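Local coordinates for protein arylalkylamine N-Acetyltransferase like 5b (Aedes aegypti, PDB 4FD4) that probably transfers acyl groups, such as acetyl from acetyl-CoA, to the amine of arylalkylamines such as serotonin, as a GNAT-fold N-acetyltransferase, at residues 51-63 / 71-83. Numbering follows the deposited sequence.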
loop_
_atom_site.group_PDB
_atom_site.type_symbol
_atom_site.label_atom_id
_atom_site.label_comp_id
_atom_site.label_asym_id
_atom_site.label_seq_id
_atom_site.Cartn_x
_atom_site.Cartn_y
_atom_site.Cartn_z
ATOM N N PHE A 51 1.752 8.679 -7.953
ATOM C CA PHE A 51 1.511 7.241 -8.043
ATOM C C PHE A 51 0.248 6.872 -7.265
ATOM O O PHE A 51 -0.657 6.233 -7.798
ATOM C CB PHE A 51 2.691 6.451 -7.488
ATOM C CG PHE A 51 2.455 4.947 -7.446
ATOM C CD1 PHE A 51 2.170 4.305 -6.249
ATOM C CD2 PHE A 51 2.522 4.188 -8.607
ATOM C CE1 PHE A 51 1.948 2.924 -6.207
ATOM C CE2 PHE A 51 2.311 2.806 -8.577
ATOM C CZ PHE A 51 2.022 2.176 -7.378
ATOM N N SER A 52 0.190 7.274 -6.000
ATOM C CA SER A 52 -0.954 6.902 -5.180
ATOM C C SER A 52 -2.287 7.426 -5.725
ATOM O O SER A 52 -3.287 6.709 -5.731
ATOM C CB SER A 52 -0.739 7.341 -3.732
ATOM O OG SER A 52 0.433 6.737 -3.219
ATOM N N LEU A 53 -2.307 8.666 -6.202
ATOM C CA LEU A 53 -3.548 9.249 -6.682
ATOM C C LEU A 53 -3.958 8.708 -8.051
ATOM O O LEU A 53 -5.127 8.788 -8.416
ATOM C CB LEU A 53 -3.450 10.772 -6.738
ATOM C CG LEU A 53 -3.330 11.523 -5.409
ATOM C CD1 LEU A 53 -3.186 13.020 -5.699
ATOM C CD2 LEU A 53 -4.534 11.282 -4.503
ATOM N N SER A 54 -3.006 8.173 -8.814
ATOM C CA SER A 54 -3.358 7.626 -10.120
ATOM C C SER A 54 -4.448 6.551 -9.981
ATOM O O SER A 54 -5.117 6.224 -10.951
ATOM C CB SER A 54 -2.134 7.049 -10.840
ATOM O OG SER A 54 -1.650 5.902 -10.159
ATOM N N PHE A 55 -4.654 6.016 -8.776
ATOM C CA PHE A 55 -5.654 4.956 -8.613
ATOM C C PHE A 55 -7.099 5.438 -8.445
ATOM O O PHE A 55 -8.039 4.658 -8.645
ATOM C CB PHE A 55 -5.262 3.983 -7.491
ATOM C CG PHE A 55 -3.992 3.250 -7.765
ATOM C CD1 PHE A 55 -2.794 3.685 -7.212
ATOM C CD2 PHE A 55 -3.980 2.151 -8.625
ATOM C CE1 PHE A 55 -1.602 3.019 -7.482
ATOM C CE2 PHE A 55 -2.796 1.483 -8.911
ATOM C CZ PHE A 55 -1.602 1.912 -8.334
ATOM N N VAL A 56 -7.289 6.707 -8.099
ATOM C CA VAL A 56 -8.653 7.212 -7.883
ATOM C C VAL A 56 -9.516 7.022 -9.122
ATOM O O VAL A 56 -10.638 6.543 -9.032
ATOM C CB VAL A 56 -8.669 8.696 -7.491
ATOM C CG1 VAL A 56 -10.108 9.237 -7.490
ATOM C CG2 VAL A 56 -8.024 8.895 -6.128
ATOM N N GLU A 57 -8.983 7.385 -10.286
ATOM C CA GLU A 57 -9.741 7.249 -11.525
ATOM C C GLU A 57 -10.073 5.784 -11.821
ATOM O O GLU A 57 -11.078 5.491 -12.474
ATOM C CB GLU A 57 -8.987 7.884 -12.697
ATOM C CG GLU A 57 -7.748 7.117 -13.144
ATOM C CD GLU A 57 -6.825 7.958 -14.025
ATOM O OE1 GLU A 57 -5.589 7.917 -13.810
ATOM O OE2 GLU A 57 -7.337 8.662 -14.927
ATOM N N GLN A 58 -9.239 4.866 -11.348
ATOM C CA GLN A 58 -9.472 3.435 -11.588
ATOM C C GLN A 58 -10.567 2.834 -10.696
ATOM O O GLN A 58 -10.898 1.649 -10.833
ATOM C CB GLN A 58 -8.172 2.637 -11.432
ATOM C CG GLN A 58 -7.027 3.147 -12.298
ATOM C CD GLN A 58 -5.732 2.378 -12.100
ATOM O OE1 GLN A 58 -5.736 1.166 -11.872
ATOM N NE2 GLN A 58 -4.606 3.088 -12.202
ATOM N N GLY A 59 -11.111 3.637 -9.784
ATOM C CA GLY A 59 -12.178 3.190 -8.893
ATOM C C GLY A 59 -11.742 2.165 -7.857
ATOM O O GLY A 59 -12.568 1.391 -7.354
ATOM N N THR A 60 -10.455 2.160 -7.514
ATOM C CA THR A 60 -9.958 1.197 -6.522
ATOM C C THR A 60 -9.355 1.889 -5.281
ATOM O O THR A 60 -8.517 1.324 -4.560
ATOM C CB THR A 60 -8.978 0.202 -7.162
ATOM O OG1 THR A 60 -7.892 0.920 -7.756
ATOM C CG2 THR A 60 -9.684 -0.593 -8.250
ATOM N N VAL A 61 -9.790 3.126 -5.058
ATOM C CA VAL A 61 -9.467 3.860 -3.842
ATOM C C VAL A 61 -10.705 3.882 -2.963
ATOM O O VAL A 61 -11.756 4.384 -3.364
ATOM C CB VAL A 61 -8.973 5.290 -4.150
ATOM C CG1 VAL A 61 -8.857 6.108 -2.881
ATOM C CG2 VAL A 61 -7.626 5.230 -4.864
ATOM N N VAL A 62 -10.588 3.291 -1.779
ATOM C CA VAL A 62 -11.713 3.217 -0.862
ATOM C C VAL A 62 -11.469 4.174 0.297
ATOM O O VAL A 62 -10.368 4.238 0.839
ATOM C CB VAL A 62 -11.915 1.807 -0.279
ATOM C CG1 VAL A 62 -13.093 1.809 0.702
ATOM C CG2 VAL A 62 -12.140 0.782 -1.379
ATOM N N VAL A 63 -12.504 4.911 0.681
ATOM C CA VAL A 63 -12.378 5.851 1.764
ATOM C C VAL A 63 -13.390 5.502 2.833
ATOM O O VAL A 63 -14.466 4.929 2.553
ATOM C CB VAL A 63 -12.570 7.299 1.301
ATOM C CG1 VAL A 63 -11.384 7.758 0.441
ATOM C CG2 VAL A 63 -13.880 7.432 0.541
ATOM N N LYS A 71 -15.917 14.389 6.277
ATOM C CA LYS A 71 -14.470 14.261 6.450
ATOM C C LYS A 71 -13.992 12.824 6.222
ATOM O O LYS A 71 -14.595 11.877 6.735
ATOM C CB LYS A 71 -14.102 14.707 7.872
ATOM C CG LYS A 71 -12.684 14.382 8.318
ATOM C CD LYS A 71 -12.528 14.643 9.818
ATOM C CE LYS A 71 -11.091 14.425 10.285
ATOM N NZ LYS A 71 -10.940 14.735 11.738
ATOM N N PHE A 72 -12.913 12.653 5.461
ATOM C CA PHE A 72 -12.317 11.330 5.327
ATOM C C PHE A 72 -11.548 11.004 6.617
ATOM O O PHE A 72 -10.911 11.878 7.213
ATOM C CB PHE A 72 -11.368 11.265 4.124
ATOM C CG PHE A 72 -12.059 11.304 2.782
ATOM C CD1 PHE A 72 -13.432 11.094 2.672
ATOM C CD2 PHE A 72 -11.324 11.540 1.617
ATOM C CE1 PHE A 72 -14.057 11.135 1.432
ATOM C CE2 PHE A 72 -11.945 11.577 0.379
ATOM C CZ PHE A 72 -13.309 11.377 0.280
ATOM N N ILE A 73 -11.591 9.749 7.039
ATOM C CA ILE A 73 -10.867 9.343 8.233
ATOM C C ILE A 73 -10.159 8.016 8.012
ATOM O O ILE A 73 -9.527 7.470 8.920
ATOM C CB ILE A 73 -11.809 9.207 9.444
ATOM C CG1 ILE A 73 -12.914 8.201 9.122
ATOM C CG2 ILE A 73 -12.393 10.565 9.802
ATOM C CD1 ILE A 73 -13.742 7.798 10.318
ATOM N N GLY A 74 -10.291 7.475 6.806
ATOM C CA GLY A 74 -9.491 6.313 6.461
ATOM C C GLY A 74 -9.379 6.197 4.953
ATOM O O GLY A 74 -10.217 6.743 4.229
ATOM N N VAL A 75 -8.364 5.493 4.476
ATOM C CA VAL A 75 -8.216 5.325 3.022
ATOM C C VAL A 75 -7.438 4.054 2.726
ATOM O O VAL A 75 -6.572 3.647 3.505
ATOM C CB VAL A 75 -7.529 6.553 2.381
ATOM C CG1 VAL A 75 -6.150 6.773 3.023
ATOM C CG2 VAL A 75 -7.396 6.408 0.805
ATOM N N SER A 76 -7.783 3.398 1.621
ATOM C CA SER A 76 -7.048 2.231 1.158
ATOM C C SER A 76 -6.911 2.323 -0.352
ATOM O O SER A 76 -7.886 2.563 -1.062
ATOM C CB SER A 76 -7.746 0.928 1.530
ATOM O OG SER A 76 -7.009 -0.177 1.006
ATOM N N ILE A 77 -5.702 2.118 -0.837
ATOM C CA ILE A 77 -5.459 2.220 -2.267
ATOM C C ILE A 77 -4.899 0.902 -2.767
ATOM O O ILE A 77 -3.943 0.350 -2.201
ATOM C CB ILE A 77 -4.535 3.398 -2.593
ATOM C CG1 ILE A 77 -5.181 4.692 -2.074
ATOM C CG2 ILE A 77 -4.263 3.475 -4.100
ATOM C CD1 ILE A 77 -4.497 5.948 -2.508
ATOM N N ALA A 78 -5.534 0.381 -3.810
ATOM C CA ALA A 78 -5.155 -0.918 -4.365
ATOM C C ALA A 78 -5.166 -0.825 -5.892
ATOM O O ALA A 78 -5.755 0.092 -6.462
ATOM C CB ALA A 78 -6.119 -1.976 -3.901
ATOM N N GLY A 79 -4.537 -1.788 -6.551
ATOM C CA GLY A 79 -4.522 -1.823 -8.008
ATOM C C GLY A 79 -4.094 -3.209 -8.447
ATOM O O GLY A 79 -3.625 -3.995 -7.623
ATOM N N PRO A 80 -4.241 -3.513 -9.748
ATOM C CA PRO A 80 -3.853 -4.844 -10.219
ATOM C C PRO A 80 -2.337 -4.966 -10.250
ATOM O O PRO A 80 -1.640 -3.972 -10.433
ATOM C CB PRO A 80 -4.439 -4.908 -11.637
ATOM C CG PRO A 80 -4.492 -3.445 -12.088
ATOM C CD PRO A 80 -4.718 -2.630 -10.826
ATOM N N ILE A 81 -1.831 -6.175 -10.039
ATOM C CA ILE A 81 -0.430 -6.457 -10.344
ATOM C C ILE A 81 -0.406 -7.672 -11.257
ATOM O O ILE A 81 -1.338 -8.484 -11.250
ATOM C CB ILE A 81 0.416 -6.732 -9.081
ATOM C CG1 ILE A 81 -0.212 -7.863 -8.269
ATOM C CG2 ILE A 81 0.547 -5.457 -8.243
ATOM C CD1 ILE A 81 0.612 -8.267 -7.054
ATOM N N GLN A 82 0.651 -7.793 -12.045
ATOM C CA GLN A 82 0.752 -8.913 -12.961
ATOM C C GLN A 82 2.193 -9.145 -13.383
ATOM O O GLN A 82 3.039 -8.262 -13.226
ATOM C CB GLN A 82 -0.131 -8.675 -14.178
ATOM C CG GLN A 82 0.372 -7.600 -15.114
ATOM C CD GLN A 82 -0.537 -7.415 -16.311
ATOM O OE1 GLN A 82 -1.759 -7.313 -16.167
ATOM N NE2 GLN A 82 0.055 -7.371 -17.503
ATOM N N PRO A 83 2.489 -10.353 -13.893
ATOM C CA PRO A 83 3.863 -10.616 -14.332
ATOM C C PRO A 83 4.332 -9.491 -15.244
ATOM O O PRO A 83 3.546 -9.009 -16.067
ATOM C CB PRO A 83 3.740 -11.942 -15.103
ATOM C CG PRO A 83 2.598 -12.643 -14.442
ATOM C CD PRO A 83 1.614 -11.526 -14.081
#
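Thr-60 is bonded to both the N-H and the C=O of Ala-78: Thr-60 OG1 gives a short hydrogen bond to Ala-78 O (2.6 Å), and Thr-60 O accepts from Ala-78 N at 3.2 Å. The hydroxyl can reach because chi1 of 58° sets OG1 between the backbone N and the carbonyl carbon; it meets the acceptor tilted 31° from the carbonyl plane. Thr-60 O has a second donor in Gln-151 NE2, from helix 143-158. Further along, Val-62 and Ser-76 form an antiparallel hydrogen-bonded pair, with Val-62 N to Ser-76 O at 2.9 Å and Ser-76 N to Val-62 O at 2.8 Å. Val-61/Ile-77 and Val-63/Val-75 are the non-hydrogen-bonded pairs, and their side chains share one face of the sheet. There chi1 of -58° turns Ile-77 CG1 to Val-61 CG2, 3.7 Å away, and Ile-77 CG2 toward Phe-55. That CG2 lies 3.4 Å from Phe-55 CD1, oblique to the ring, while Ile-77 CD1 rests against Ser-52 O. The same ring reaches Gly-79 obliquely, where the missing side chain leaves room for Phe-55 CE2, 3.8 Å from Gly-79 CA. At the other end Val-63 sets both methyls against one face of Phe-72, Val-63 CG1 lying 4.0 Å from the ring centroid in a CH-pi contact. Ile-73 and Gly-74 together pair with the single residue Ala-64, later in strand 61-66, making a classic beta bulge. The whole is an antiparallel beta hairpin of the central mixed sheet of the GNAT fold, with Ser-52 of helix 46-53 and the Phe-55 that follows laid against the face carrying Val-61 and Ile-77.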